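Local atomic coordinates of putative mandelate racemase (Zymomonas mobilis, PDB entry 2OX4), a protein that binds a magnesium ion and probably acts as a lyase, perhaps a dehydratase, of the mandelate racemase branch of the enolase superfamily. Residues A130-F135 and E215-T220; Q227-I232 and F238-I243. All blocks are in the same frame, centred on the assembly; numbering follows the deposited sequence.

Contact 1. Residues A130-F135 and E215-T220. With MG (magnesium ion), chain O.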
# COMPACT_ATOMS: atom_id res chain seq x y z
N ALA C 130 24.15 -32.06 -9.19
CA ALA C 130 25.19 -31.91 -10.19
C ALA C 130 24.92 -30.68 -11.05
O ALA C 130 23.92 -30.63 -11.76
CB ALA C 130 25.22 -33.17 -11.07
N SER C 131 25.84 -29.72 -11.00
CA SER C 131 25.58 -28.37 -11.49
C SER C 131 26.24 -28.04 -12.82
O SER C 131 27.45 -28.25 -13.00
CB SER C 131 26.01 -27.33 -10.47
OG SER C 131 25.57 -26.04 -10.87
N GLN C 132 25.43 -27.46 -13.72
CA GLN C 132 25.85 -26.87 -15.00
C GLN C 132 26.18 -27.97 -16.02
O GLN C 132 27.30 -28.03 -16.55
CB GLN C 132 27.01 -25.85 -14.85
CG GLN C 132 26.82 -24.78 -13.74
CD GLN C 132 25.69 -23.78 -13.99
OE1 GLN C 132 25.01 -23.83 -15.02
NE2 GLN C 132 25.49 -22.86 -13.05
N LEU C 133 25.20 -28.84 -16.25
CA LEU C 133 25.34 -29.99 -17.17
C LEU C 133 25.66 -29.57 -18.59
O LEU C 133 26.28 -30.32 -19.34
CB LEU C 133 24.06 -30.83 -17.21
CG LEU C 133 23.49 -31.53 -15.98
CD1 LEU C 133 22.19 -32.21 -16.38
CD2 LEU C 133 24.47 -32.52 -15.37
N GLN C 134 25.23 -28.36 -18.97
CA GLN C 134 25.47 -27.85 -20.32
C GLN C 134 26.95 -27.65 -20.66
O GLN C 134 27.30 -27.44 -21.82
CB GLN C 134 24.64 -26.57 -20.56
CG GLN C 134 25.21 -25.31 -19.92
CD GLN C 134 24.87 -25.15 -18.44
OE1 GLN C 134 24.16 -25.98 -17.85
NE2 GLN C 134 25.38 -24.08 -17.83
N PHE C 135 27.83 -27.72 -19.65
CA PHE C 135 29.28 -27.63 -19.87
C PHE C 135 29.98 -28.99 -19.77
O PHE C 135 31.22 -29.07 -19.80
CB PHE C 135 29.93 -26.67 -18.86
CG PHE C 135 29.51 -25.24 -19.05
CD1 PHE C 135 29.51 -24.66 -20.31
CD2 PHE C 135 29.12 -24.47 -17.96
CE1 PHE C 135 29.12 -23.34 -20.49
CE2 PHE C 135 28.73 -23.15 -18.12
CZ PHE C 135 28.73 -22.58 -19.39
N GLU C 215 18.47 -23.10 -14.85
CA GLU C 215 19.33 -21.95 -14.58
C GLU C 215 19.30 -20.99 -15.77
O GLU C 215 19.70 -21.37 -16.88
CB GLU C 215 20.76 -22.48 -14.32
CG GLU C 215 21.93 -21.55 -14.60
CD GLU C 215 22.20 -20.58 -13.47
OE1 GLU C 215 23.13 -20.82 -12.67
OE2 GLU C 215 21.49 -19.56 -13.38
N ASN C 216 18.81 -19.76 -15.58
CA ASN C 216 18.83 -18.76 -16.67
C ASN C 216 20.05 -17.83 -16.72
O ASN C 216 20.24 -17.09 -17.71
CB ASN C 216 17.53 -17.93 -16.69
CG ASN C 216 16.33 -18.68 -17.28
OD1 ASN C 216 15.27 -18.09 -17.54
ND2 ASN C 216 16.47 -19.98 -17.47
N HIS C 217 20.88 -17.85 -15.67
CA HIS C 217 22.12 -17.05 -15.61
C HIS C 217 21.92 -15.54 -15.75
O HIS C 217 22.83 -14.83 -16.16
CB HIS C 217 23.15 -17.53 -16.65
CG HIS C 217 24.08 -18.60 -16.15
ND1 HIS C 217 24.16 -19.85 -16.74
CD2 HIS C 217 24.96 -18.60 -15.13
CE1 HIS C 217 25.06 -20.57 -16.09
NE2 HIS C 217 25.56 -19.84 -15.11
N GLY C 218 20.73 -15.05 -15.42
CA GLY C 218 20.42 -13.62 -15.62
C GLY C 218 20.44 -13.15 -17.07
O GLY C 218 20.52 -11.95 -17.33
N HIS C 219 20.38 -14.09 -18.02
CA HIS C 219 20.37 -13.77 -19.46
C HIS C 219 19.00 -13.32 -19.94
O HIS C 219 18.87 -12.55 -20.90
CB HIS C 219 20.78 -15.00 -20.27
CG HIS C 219 22.20 -15.42 -20.06
ND1 HIS C 219 22.61 -16.73 -20.15
CD2 HIS C 219 23.31 -14.69 -19.78
CE1 HIS C 219 23.91 -16.80 -19.93
NE2 HIS C 219 24.36 -15.58 -19.70
N THR C 220 17.96 -13.84 -19.29
CA THR C 220 16.59 -13.48 -19.59
C THR C 220 16.21 -12.22 -18.80
O THR C 220 16.99 -11.73 -17.98
CB THR C 220 15.62 -14.64 -19.23
OG1 THR C 220 15.93 -15.15 -17.92
CG2 THR C 220 15.75 -15.79 -20.26
MG MG O . 23.85 -19.52 -11.00
O HOH W 1 23.01 -17.90 -12.26
O HOH W 2 25.88 -19.08 -12.12
O HOH W 3 25.04 -21.03 -10.18

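Contact 2. Residues Q227-I232 and F238-I243. With MG (magnesium ion), chain O.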
# COMPACT_ATOMS: atom_id res chain seq x y z
N GLN C 227 7.63 -16.28 -20.11
CA GLN C 227 7.30 -16.99 -21.35
C GLN C 227 7.87 -18.40 -21.33
O GLN C 227 7.17 -19.37 -21.69
CB GLN C 227 7.83 -16.21 -22.54
CG GLN C 227 7.39 -16.76 -23.89
CD GLN C 227 8.07 -16.05 -25.03
OE1 GLN C 227 8.70 -15.01 -24.84
NE2 GLN C 227 7.91 -16.59 -26.24
N PHE C 228 9.13 -18.52 -20.92
CA PHE C 228 9.77 -19.83 -20.82
C PHE C 228 9.21 -20.70 -19.70
O PHE C 228 9.03 -21.91 -19.90
CB PHE C 228 11.29 -19.70 -20.70
CG PHE C 228 12.01 -21.01 -20.89
CD1 PHE C 228 11.74 -21.79 -22.01
CD2 PHE C 228 12.93 -21.45 -19.96
CE1 PHE C 228 12.39 -23.01 -22.20
CE2 PHE C 228 13.60 -22.67 -20.13
CZ PHE C 228 13.32 -23.44 -21.26
N ALA C 229 8.91 -20.11 -18.54
CA ALA C 229 8.29 -20.87 -17.43
C ALA C 229 7.00 -21.57 -17.85
O ALA C 229 6.77 -22.73 -17.49
CB ALA C 229 8.02 -19.96 -16.22
N LYS C 230 6.16 -20.87 -18.61
CA LYS C 230 4.92 -21.45 -19.12
C LYS C 230 5.19 -22.72 -19.93
O LYS C 230 4.45 -23.70 -19.83
CB LYS C 230 4.17 -20.44 -19.98
CG LYS C 230 3.63 -19.25 -19.20
CD LYS C 230 2.80 -18.33 -20.09
CE LYS C 230 2.64 -16.96 -19.46
NZ LYS C 230 1.92 -17.02 -18.16
N ALA C 231 6.25 -22.69 -20.73
CA ALA C 231 6.56 -23.79 -21.63
C ALA C 231 7.15 -25.02 -20.93
O ALA C 231 7.04 -26.14 -21.45
CB ALA C 231 7.49 -23.31 -22.72
N ILE C 232 7.77 -24.82 -19.76
CA ILE C 232 8.45 -25.92 -19.04
C ILE C 232 7.80 -26.36 -17.73
O ILE C 232 8.27 -27.31 -17.11
CB ILE C 232 9.95 -25.65 -18.78
CG1 ILE C 232 10.14 -24.42 -17.88
CG2 ILE C 232 10.74 -25.58 -20.09
CD1 ILE C 232 11.55 -24.27 -17.35
N PHE C 238 12.23 -28.10 -10.29
CA PHE C 238 12.44 -28.05 -8.85
C PHE C 238 12.51 -26.58 -8.40
O PHE C 238 11.78 -26.16 -7.50
CB PHE C 238 13.76 -28.76 -8.51
CG PHE C 238 13.91 -29.11 -7.07
CD1 PHE C 238 13.00 -29.95 -6.43
CD2 PHE C 238 14.98 -28.61 -6.34
CE1 PHE C 238 13.14 -30.28 -5.10
CE2 PHE C 238 15.14 -28.93 -4.98
CZ PHE C 238 14.22 -29.76 -4.36
N PHE C 239 13.39 -25.82 -9.03
CA PHE C 239 13.34 -24.36 -8.96
C PHE C 239 14.00 -23.73 -10.18
O PHE C 239 14.61 -24.43 -10.99
CB PHE C 239 13.83 -23.79 -7.61
CG PHE C 239 15.24 -24.17 -7.19
CD1 PHE C 239 16.35 -23.55 -7.77
CD2 PHE C 239 15.45 -25.08 -6.16
CE1 PHE C 239 17.65 -23.86 -7.35
CE2 PHE C 239 16.76 -25.41 -5.75
CZ PHE C 239 17.85 -24.79 -6.35
N TYR C 240 13.88 -22.41 -10.29
CA TYR C 240 14.12 -21.68 -11.53
C TYR C 240 14.97 -20.50 -11.11
O TYR C 240 14.50 -19.62 -10.36
CB TYR C 240 12.75 -21.21 -12.05
CG TYR C 240 12.67 -20.62 -13.46
CD1 TYR C 240 13.59 -20.96 -14.46
CD2 TYR C 240 11.61 -19.76 -13.79
CE1 TYR C 240 13.47 -20.40 -15.76
CE2 TYR C 240 11.49 -19.21 -15.06
CZ TYR C 240 12.42 -19.53 -16.04
OH TYR C 240 12.27 -18.99 -17.29
N GLU C 241 16.23 -20.50 -11.55
CA GLU C 241 17.29 -19.69 -10.94
C GLU C 241 17.72 -18.50 -11.81
O GLU C 241 17.91 -18.65 -13.03
CB GLU C 241 18.52 -20.57 -10.62
CG GLU C 241 19.79 -19.76 -10.33
CD GLU C 241 21.00 -20.61 -9.96
OE1 GLU C 241 20.83 -21.81 -9.68
OE2 GLU C 241 22.13 -20.05 -9.93
N GLU C 242 17.88 -17.34 -11.17
CA GLU C 242 18.40 -16.12 -11.80
C GLU C 242 17.71 -15.77 -13.12
O GLU C 242 18.32 -15.77 -14.19
CB GLU C 242 19.92 -16.18 -11.97
CG GLU C 242 20.71 -15.90 -10.68
CD GLU C 242 21.93 -15.02 -10.94
OE1 GLU C 242 22.85 -15.50 -11.62
OE2 GLU C 242 21.96 -13.86 -10.46
N ILE C 243 16.42 -15.48 -13.02
CA ILE C 243 15.60 -15.34 -14.22
C ILE C 243 15.64 -13.93 -14.82
O ILE C 243 15.11 -13.69 -15.91
CB ILE C 243 14.17 -15.78 -13.96
CG1 ILE C 243 13.47 -14.80 -12.99
CG2 ILE C 243 14.16 -17.21 -13.37
CD1 ILE C 243 11.97 -15.03 -12.87
MG MG O . 23.85 -19.52 -11.00
O HOH W 1 23.01 -17.90 -12.26
O HOH W 2 25.88 -19.08 -12.12
O HOH W 3 25.04 -21.03 -10.18

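Contact 1. Residues A130-F135 and E215-T220
Q132 lays its terminal amide against the carboxylate of E215 and beside the imidazole of H217. Its NE2 donates to E215 OE1 over 3.1 Å, with an N-H...O angle of 159°. Amide and carboxylate are nearly coplanar, 10° apart, and the bond reaches the lone pair anti to the other carboxylate oxygen. E215 OE1 also binds the magnesium ion at 2.2 Å, so a neutral donor and a metal share one oxygen. The Q132 chain folds at chi2 (-67°), which brings its amide across to E215. The amide's rotation is fixed at the other end, where Q134 NE2 donates to Q132 OE1 over 2.8 Å, almost straight; glutamine suits this relay because it offers a donor and an acceptor at once. H217 CE1 lies 3.4 Å from Q132 OE1, while Q134 NE2 sits in the plane of the imidazole at its edge. The carboxylate carbon of E215 covers one face of that ring, and H217 N holds E215 OE2 from above the carboxylate plane at 2.9 Å. H217 ND1 is hydrogen-bonded to D168 OD2, which ties the ring down from beyond the pair of segments. Glutamate, an anionic ligand, suits magnesium; the hydrogen bonds from the Q132 amide and the H217 backbone N-H, one to each oxygen, help the metal hold the carboxylate in a fixed orientation.

Contact 2. Residues Q227-I232 and F238-I243
Helix 222-232 packs on strand 237-241 with the backbones nearest at A229 and Y240, whose CA atoms are 8.3 Å apart, a separation that the ring of Y240 spans. In Y240, CG stands anti to the backbone N (chi1 -170°), and the ring extends to the helix with its hydroxyl leading. Y240 CE2 rests 3.7 Å from A229 CB, a methyl small enough to let the ring approach the helix backbone. Farther along, Y240 OH is 3.6 Å from F228 CB and lies in the plane of the F228 ring, at its edge. The two aromatic side chains do not stack; their nearest apolar carbons, F228 CD2 and Y240 CE1, are 4.4 Å apart. Tyrosine suits the place because its hydroxyl, though buried among carbons, is hydrogen-bonded to A225 O, one turn before A229 on the same helix. The methyl I243 CG2 sits 3.5 Å above the centre of one face of the Y240 ring. F228 also packs on I192 of helix 189-206. E241, next after Y240, sends an extended chain to the magnesium ion, which E241 OE2 binds at 2.1 Å. Strand 211-215, helix 222-232 and strand 237-241 form a beta-alpha-beta unit with parallel strands, the repeating element of the TIM-barrel-like domain of the enolase superfamily, with metal ligands at the strand ends.

The two contacts follow one another along the chain, their centres 12 Å apart, and meet at the magnesium ion. Contact 1 supplies E215 from the end of strand 211-215, contact 2 supplies E241 from the neighbouring parallel strand, and E267 completes the protein ligands; three waters fill the remaining positions. Water 1 ties the segments together a second time: bound to the metal, it donates to E215 OE2 and to E242 OE1, each over 2.5 Å. The loops that follow the two strands are probably joined by hydrogen bonds too, G218 N to E242 O at 2.8 Å and T220 OG1 to I243 O at 2.6 Å.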